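Side-chain contacts in rubber oxygenase (Streptomyces sp., PDB 5O1L), which catalyses the heme-dependent oxidative cleavage of poly(cis-1,4-isoprene) by adding dioxygen to its double bonds, the first step of rubber degradation: residues D60-L63 with A64-D68; P345-E348 with R349-A352; W376-E379 with E380-K384. All blocks are in the same frame, centred on the assembly; numbering follows the deposited sequence.

In the fold
All three are local contacts along about two turns of helix, joined by i to i+4 backbone bonds. Contacts 1 and 3 are partly buried, whereas contact 2 lies at the surface. Contact 1, on helix 59-68, is on the other side of the chain's centre, its centre about 51 Å from that of contact 2, and packs against helix 187-204, which carries His198, the inferred axial heme ligand. Contacts 2 and 3 lie on consecutive helices, 345-362 and 373-393, which meet where Ile351 CD1 touches Leu378 CD2 at 3.8 Å. In chemistry, contact 1 is largely apolar, contact 2 combines loose aliphatic packing with a carboxylate held near its helix start, and contact 3 adds a salt-bridge network.

Contact 1 (D60-L63 with A64-D68); sequences DPVL and AAVID
Helix 59-68 packs against helix 187-204, which carries the inferred heme ligand His198, and its turns are closed here by i to i+4 bonds, from Ala64 N to Asp60 O through to Ile67 N and Leu63 O. The Val66 N to Val62 O bond is 2.9 Å long. The same pair also meets through its branches, Val62 CG1 standing 4.3 Å from Val66 CG2, where Val62 meets Leu97 and Val66 meets Val75. With CG1 of Val66 opposite its own N (chi1 170°), CG2 is left beside that N and comes down onto the Val62 carbonyl, 3.2 Å from its O.

Asp60 turns its carboxylate back from this turn: OD1 forms a salt bridge with Arg202 and OD2 accepts from Asp56 N. Its side chain lies about 7 Å from that of His198, so the aspartate ties this helix to helix 187-204 close to that histidine. Leu63 packs on Ala199 of helix 187-204. One turn on, Ile67 CG1 sits beside its own N (chi1 -71°) and rests 3.3 Å from Leu63 O, with CD1 folded against the same oxygen at 3.4 Å.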
loop_
_atom_site.group_PDB
_atom_site.type_symbol
_atom_site.label_atom_id
_atom_site.label_comp_id
_atom_site.label_asym_id
_atom_site.label_seq_id
_atom_site.Cartn_x
_atom_site.Cartn_y
_atom_site.Cartn_z
ATOM N N ASP A 60 9.672 18.036 -1.886
ATOM C CA ASP A 60 9.205 18.523 -3.160
ATOM C C ASP A 60 10.219 19.480 -3.848
ATOM O O ASP A 60 10.533 19.254 -5.012
ATOM C CB ASP A 60 7.793 19.110 -3.051
ATOM C CG ASP A 60 6.701 18.041 -2.811
ATOM O OD1 ASP A 60 6.937 16.863 -3.081
ATOM O OD2 ASP A 60 5.597 18.453 -2.374
ATOM N N PRO A 61 10.691 20.485 -3.125
ATOM C CA PRO A 61 11.643 21.416 -3.789
ATOM C C PRO A 61 12.975 20.758 -4.120
ATOM O O PRO A 61 13.595 21.132 -5.133
ATOM C CB PRO A 61 11.822 22.528 -2.763
ATOM C CG PRO A 61 11.236 22.033 -1.476
ATOM C CD PRO A 61 10.267 20.961 -1.782
ATOM N N VAL A 62 13.405 19.808 -3.307
ATOM C CA VAL A 62 14.649 19.093 -3.566
ATOM C C VAL A 62 14.561 18.298 -4.840
ATOM O O VAL A 62 15.468 18.348 -5.731
ATOM C CB VAL A 62 15.102 18.258 -2.368
ATOM C CG1 VAL A 62 16.329 17.431 -2.759
ATOM C CG2 VAL A 62 15.384 19.195 -1.162
ATOM N N LEU A 63 13.517 17.497 -4.995
ATOM C CA LEU A 63 13.363 16.704 -6.181
ATOM C C LEU A 63 13.141 17.507 -7.440
ATOM O O LEU A 63 13.632 17.133 -8.505
ATOM C CB LEU A 63 12.306 15.600 -6.000
ATOM C CG LEU A 63 12.869 14.283 -5.467
ATOM C CD1 LEU A 63 13.859 13.595 -6.404
ATOM C CD2 LEU A 63 13.464 14.465 -4.103
ATOM N N ALA A 64 12.454 18.647 -7.311
ATOM C CA ALA A 64 12.232 19.518 -8.438
ATOM C C ALA A 64 13.615 20.014 -8.904
ATOM O O ALA A 64 13.854 20.001 -10.115
ATOM C CB ALA A 64 11.351 20.686 -8.031
ATOM N N ALA A 65 14.486 20.375 -7.982
ATOM C CA ALA A 65 15.843 20.897 -8.316
ATOM C C ALA A 65 16.701 19.815 -8.930
ATOM O O ALA A 65 17.332 20.038 -9.991
ATOM C CB ALA A 65 16.513 21.481 -7.120
ATOM N N VAL A 66 16.672 18.608 -8.364
ATOM C CA VAL A 66 17.395 17.478 -8.916
ATOM C C VAL A 66 16.971 17.180 -10.357
ATOM O O VAL A 66 17.828 17.036 -11.258
ATOM C CB VAL A 66 17.278 16.246 -7.988
ATOM C CG1 VAL A 66 17.822 14.989 -8.653
ATOM C CG2 VAL A 66 17.979 16.562 -6.656
ATOM N N ILE A 67 15.691 17.178 -10.644
ATOM C CA ILE A 67 15.201 16.902 -11.952
ATOM C C ILE A 67 15.637 18.051 -12.933
ATOM O O ILE A 67 16.196 17.774 -13.984
ATOM C CB ILE A 67 13.685 16.733 -11.967
ATOM C CG1 ILE A 67 13.342 15.409 -11.271
ATOM C CG2 ILE A 67 13.154 16.702 -13.371
ATOM C CD1 ILE A 67 11.884 15.315 -10.813
ATOM N N ASP A 68 15.387 19.277 -12.511
ATOM C CA ASP A 68 15.690 20.462 -13.350
ATOM C C ASP A 68 17.195 20.631 -13.608
ATOM O O ASP A 68 17.559 21.237 -14.603
ATOM C CB ASP A 68 15.083 21.722 -12.715
ATOM C CG ASP A 68 13.557 21.751 -12.813
ATOM O OD1 ASP A 68 12.982 20.961 -13.598
ATOM O OD2 ASP A 68 12.906 22.552 -12.096
#

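Contact 2 (P345-E348 with R349-A352); sequences PVLE and RLIA
The Glu348 carboxylate is a flat group that turns back along the helix, while the backbone O of the same residue accepts from Ala352 N at 2.9 Å. At the carboxylate, OE1 accepts from Gln344 N and forms a salt bridge with Arg328 NE, two grips that would restrict its rotation and probably favour the ionised form.

The backbone bonds before it follow the same i to i+4 pattern: Arg349 N to Pro345 O and Leu350 N to Val346 O are both 3.0 Å, and Ile351 N to Leu347 O is 2.9 Å. Leu350 CG and Ile351 CG1 lie beside the oxygens of Val346 and Leu347. Ile351 CG1 is 3.2 Å from Leu347 O, placed there by a chi1 of -65° that sets CG1 beside its own N.

Between side chains the packing is looser. Leu350 CD1 is approached by two branches of the preceding turn, Val346 CG1 at 4.3 Å and Leu347 CD2 at 4.4 Å.

These are the first turns of the surface helix 345-362, with Glu348 bonded back to Gln344 N, Leu347 and Leu350 meeting Val374 of helix 373-393, and Ile351 reaching Ala325 and Tyr329 of helix 320-331.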
loop_
_atom_site.group_PDB
_atom_site.type_symbol
_atom_site.label_atom_id
_atom_site.label_comp_id
_atom_site.label_asym_id
_atom_site.label_seq_id
_atom_site.Cartn_x
_atom_site.Cartn_y
_atom_site.Cartn_z
ATOM N N PRO A 345 -21.210 -16.833 -8.953
ATOM C CA PRO A 345 -22.048 -17.156 -7.793
ATOM C C PRO A 345 -21.831 -18.505 -7.195
ATOM O O PRO A 345 -21.806 -18.580 -5.939
ATOM C CB PRO A 345 -23.486 -17.024 -8.279
ATOM C CG PRO A 345 -23.414 -16.937 -9.739
ATOM C CD PRO A 345 -22.023 -16.430 -10.118
ATOM N N VAL A 346 -21.562 -19.518 -7.946
ATOM C CA VAL A 346 -21.295 -20.842 -7.348
ATOM C C VAL A 346 -19.999 -20.819 -6.536
ATOM O O VAL A 346 -20.033 -21.152 -5.332
ATOM C CB VAL A 346 -21.239 -21.945 -8.386
ATOM C CG1 VAL A 346 -20.583 -23.262 -7.869
ATOM C CG2 VAL A 346 -22.648 -22.206 -8.901
ATOM N N LEU A 347 -18.879 -20.346 -7.109
ATOM C CA LEU A 347 -17.675 -20.310 -6.362
ATOM C C LEU A 347 -17.752 -19.315 -5.242
ATOM O O LEU A 347 -17.228 -19.600 -4.174
ATOM C CB LEU A 347 -16.509 -19.906 -7.262
ATOM C CG LEU A 347 -15.971 -21.004 -8.193
ATOM C CD1 LEU A 347 -15.073 -20.364 -9.271
ATOM C CD2 LEU A 347 -15.150 -22.051 -7.404
ATOM N N GLU A 348 -18.401 -18.197 -5.416
ATOM C CA GLU A 348 -18.503 -17.238 -4.299
ATOM C C GLU A 348 -19.273 -17.806 -3.103
ATOM O O GLU A 348 -18.906 -17.571 -1.946
ATOM C CB GLU A 348 -19.168 -15.974 -4.757
ATOM C CG GLU A 348 -18.325 -15.062 -5.657
ATOM C CD GLU A 348 -19.135 -13.892 -6.273
ATOM O OE1 GLU A 348 -19.441 -13.819 -7.513
ATOM O OE2 GLU A 348 -19.473 -12.908 -5.521
ATOM N N ARG A 349 -20.297 -18.591 -3.345
ATOM C CA ARG A 349 -21.046 -19.215 -2.258
ATOM C C ARG A 349 -20.222 -20.351 -1.619
ATOM O O ARG A 349 -20.261 -20.463 -0.384
ATOM C CB ARG A 349 -22.366 -19.776 -2.795
ATOM C CG ARG A 349 -23.214 -20.378 -1.680
ATOM C CD ARG A 349 -24.633 -20.651 -2.202
ATOM N NE ARG A 349 -25.311 -19.378 -2.503
ATOM C CZ ARG A 349 -26.628 -19.224 -2.734
ATOM N NH1 ARG A 349 -27.127 -18.015 -2.975
ATOM N NH2 ARG A 349 -27.453 -20.259 -2.724
ATOM N N LEU A 350 -19.480 -21.135 -2.367
ATOM C CA LEU A 350 -18.616 -22.143 -1.824
ATOM C C LEU A 350 -17.582 -21.456 -0.900
ATOM O O LEU A 350 -17.273 -21.965 0.188
ATOM C CB LEU A 350 -17.863 -22.956 -2.895
ATOM C CG LEU A 350 -18.711 -23.877 -3.792
ATOM C CD1 LEU A 350 -17.778 -24.469 -4.816
ATOM C CD2 LEU A 350 -19.410 -24.961 -2.964
ATOM N N ILE A 351 -16.992 -20.385 -1.385
ATOM C CA ILE A 351 -15.966 -19.659 -0.616
ATOM C C ILE A 351 -16.540 -19.047 0.605
ATOM O O ILE A 351 -15.965 -19.200 1.707
ATOM C CB ILE A 351 -15.251 -18.588 -1.483
ATOM C CG1 ILE A 351 -14.469 -19.243 -2.578
ATOM C CG2 ILE A 351 -14.343 -17.702 -0.623
ATOM C CD1 ILE A 351 -14.009 -18.331 -3.644
ATOM N N ALA A 352 -17.706 -18.397 0.526
ATOM C CA ALA A 352 -18.242 -17.808 1.735
ATOM C C ALA A 352 -18.595 -18.827 2.787
ATOM O O ALA A 352 -18.483 -18.527 4.016
ATOM C CB ALA A 352 -19.500 -16.998 1.339
#

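Contact 3 (W376-E379 with E380-K384); sequences WTLE and EALRK
Glu379 and Glu380 are neighbours that join two turns of helix 373-393, and their carboxylates lead to different partners. The backbone of Glu380 is tied to the preceding turn by its N, 3.0 Å from Trp376 O. Its side chain runs the other way: CG is anti to the backbone N and the chain then bends at chi2 (56°), which brings the carboxylate over the turn that follows. There, within 380-384 itself, Arg383 grips it side-on with two nitrogens. NE donates to OE1 at 2.8 Å, meeting that oxygen on its syn side but 28° out of the carboxylate plane. NH1 donates to OE2 at 2.9 Å through the syn lone pair, in an almost straight bond of 174°. The anti lone pair of OE2 remains for Lys384 NZ, at 2.8 Å, so a single oxygen serves two cations.

Glu379 keeps an extended chain and directs its carboxylate to the edge of the Trp376 ring, where OE1 lies in the ring plane; the same oxygen forms a salt bridge with Arg362 of helix 345-362. Between the two acids OE1 of Glu379 and OE1 of Glu380 are 6.4 Å apart.

Leu378 and Leu382, with the backbone bonds, join the segments on the apolar side. They cross obliquely, CD1 to CD1 at 4.0 Å, and CG of Leu382 also lies 3.3 Å from Leu378 O, the acceptor of Leu382 N. Both leucines continue onto Phe326 of helix 320-331.

The chemistry divides the helix between a buried leucine flank and a charged one. Glu379 is paired with Arg362 and Glu380 with Arg383 and Lys384, which should offset the like charges of the adjacent acids, and the two cations around Glu380 would be expected to favour its ionised form and hold its carboxylate in one orientation.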
loop_
_atom_site.group_PDB
_atom_site.type_symbol
_atom_site.label_atom_id
_atom_site.label_comp_id
_atom_site.label_asym_id
_atom_site.label_seq_id
_atom_site.Cartn_x
_atom_site.Cartn_y
_atom_site.Cartn_z
ATOM N N TRP A 376 -9.374 -26.179 -1.267
ATOM C CA TRP A 376 -7.953 -26.478 -1.025
ATOM C C TRP A 376 -7.130 -26.022 -2.206
ATOM O O TRP A 376 -6.001 -25.516 -2.022
ATOM C CB TRP A 376 -7.764 -27.953 -0.711
ATOM C CG TRP A 376 -8.508 -28.394 0.489
ATOM C CD1 TRP A 376 -9.563 -29.249 0.475
ATOM C CD2 TRP A 376 -8.294 -28.054 1.838
ATOM N NE1 TRP A 376 -10.025 -29.458 1.733
ATOM C CE2 TRP A 376 -9.270 -28.755 2.612
ATOM C CE3 TRP A 376 -7.373 -27.223 2.507
ATOM C CZ2 TRP A 376 -9.330 -28.683 4.005
ATOM C CZ3 TRP A 376 -7.460 -27.127 3.893
ATOM C CH2 TRP A 376 -8.409 -27.876 4.627
ATOM N N THR A 377 -7.643 -26.172 -3.430
ATOM C CA THR A 377 -6.966 -25.676 -4.614
ATOM C C THR A 377 -6.788 -24.165 -4.554
ATOM O O THR A 377 -5.742 -23.642 -4.914
ATOM C CB THR A 377 -7.819 -26.077 -5.868
ATOM O OG1 THR A 377 -7.841 -27.528 -5.873
ATOM C CG2 THR A 377 -7.275 -25.512 -7.142
ATOM N N LEU A 378 -7.815 -23.453 -4.169
ATOM C CA LEU A 378 -7.778 -22.012 -4.045
ATOM C C LEU A 378 -6.747 -21.608 -2.998
ATOM O O LEU A 378 -5.916 -20.725 -3.256
ATOM C CB LEU A 378 -9.166 -21.500 -3.627
ATOM C CG LEU A 378 -9.187 -19.994 -3.243
ATOM C CD1 LEU A 378 -8.807 -19.067 -4.406
ATOM C CD2 LEU A 378 -10.573 -19.664 -2.733
ATOM N N GLU A 379 -6.793 -22.238 -1.819
ATOM C CA GLU A 379 -5.834 -21.924 -0.792
ATOM C C GLU A 379 -4.402 -22.091 -1.297
ATOM O O GLU A 379 -3.528 -21.233 -1.039
ATOM C CB GLU A 379 -6.090 -22.758 0.470
ATOM C CG GLU A 379 -5.125 -22.441 1.579
ATOM C CD GLU A 379 -5.164 -23.425 2.713
ATOM O OE1 GLU A 379 -5.047 -24.651 2.483
ATOM O OE2 GLU A 379 -5.281 -22.999 3.887
ATOM N N GLU A 380 -4.115 -23.179 -2.031
ATOM C CA GLU A 380 -2.761 -23.405 -2.552
ATOM C C GLU A 380 -2.408 -22.403 -3.562
ATOM O O GLU A 380 -1.246 -21.960 -3.588
ATOM C CB GLU A 380 -2.698 -24.822 -3.047
ATOM C CG GLU A 380 -1.350 -25.200 -3.699
ATOM C CD GLU A 380 -0.091 -24.999 -2.832
ATOM O OE1 GLU A 380 -0.119 -24.752 -1.605
ATOM O OE2 GLU A 380 1.036 -25.113 -3.453
ATOM N N ALA A 381 -3.334 -22.036 -4.445
ATOM C CA ALA A 381 -3.071 -21.001 -5.470
ATOM C C ALA A 381 -2.767 -19.647 -4.793
ATOM O O ALA A 381 -1.823 -18.940 -5.243
ATOM C CB ALA A 381 -4.218 -20.910 -6.402
ATOM N N LEU A 382 -3.492 -19.314 -3.748
ATOM C CA LEU A 382 -3.177 -18.069 -3.002
ATOM C C LEU A 382 -1.792 -18.181 -2.380
ATOM O O LEU A 382 -1.057 -17.163 -2.386
ATOM C CB LEU A 382 -4.253 -17.812 -1.958
ATOM C CG LEU A 382 -5.597 -17.474 -2.563
ATOM C CD1 LEU A 382 -6.665 -17.461 -1.457
ATOM C CD2 LEU A 382 -5.555 -16.113 -3.265
ATOM N N ARG A 383 -1.439 -19.289 -1.809
ATOM C CA ARG A 383 -0.120 -19.430 -1.178
ATOM C C ARG A 383 0.982 -19.254 -2.228
ATOM O O ARG A 383 1.937 -18.516 -1.985
ATOM C CB ARG A 383 -0.006 -20.802 -0.544
ATOM C CG ARG A 383 1.234 -20.971 0.299
ATOM C CD ARG A 383 1.505 -22.384 0.710
ATOM N NE ARG A 383 1.889 -23.158 -0.437
ATOM C CZ ARG A 383 3.104 -23.361 -0.868
ATOM N NH1 ARG A 383 3.307 -24.091 -1.928
ATOM N NH2 ARG A 383 4.150 -22.814 -0.211
ATOM N N LYS A 384 0.813 -19.861 -3.408
ATOM C CA LYS A 384 1.842 -19.730 -4.441
ATOM C C LYS A 384 1.873 -18.272 -4.936
ATOM O O LYS A 384 2.994 -17.733 -5.213
ATOM C CB LYS A 384 1.551 -20.656 -5.625
ATOM C CG LYS A 384 1.796 -22.120 -5.320
ATOM C CD LYS A 384 1.856 -22.866 -6.622
ATOM C CE LYS A 384 2.246 -24.333 -6.433
ATOM N NZ LYS A 384 1.087 -25.218 -6.205
#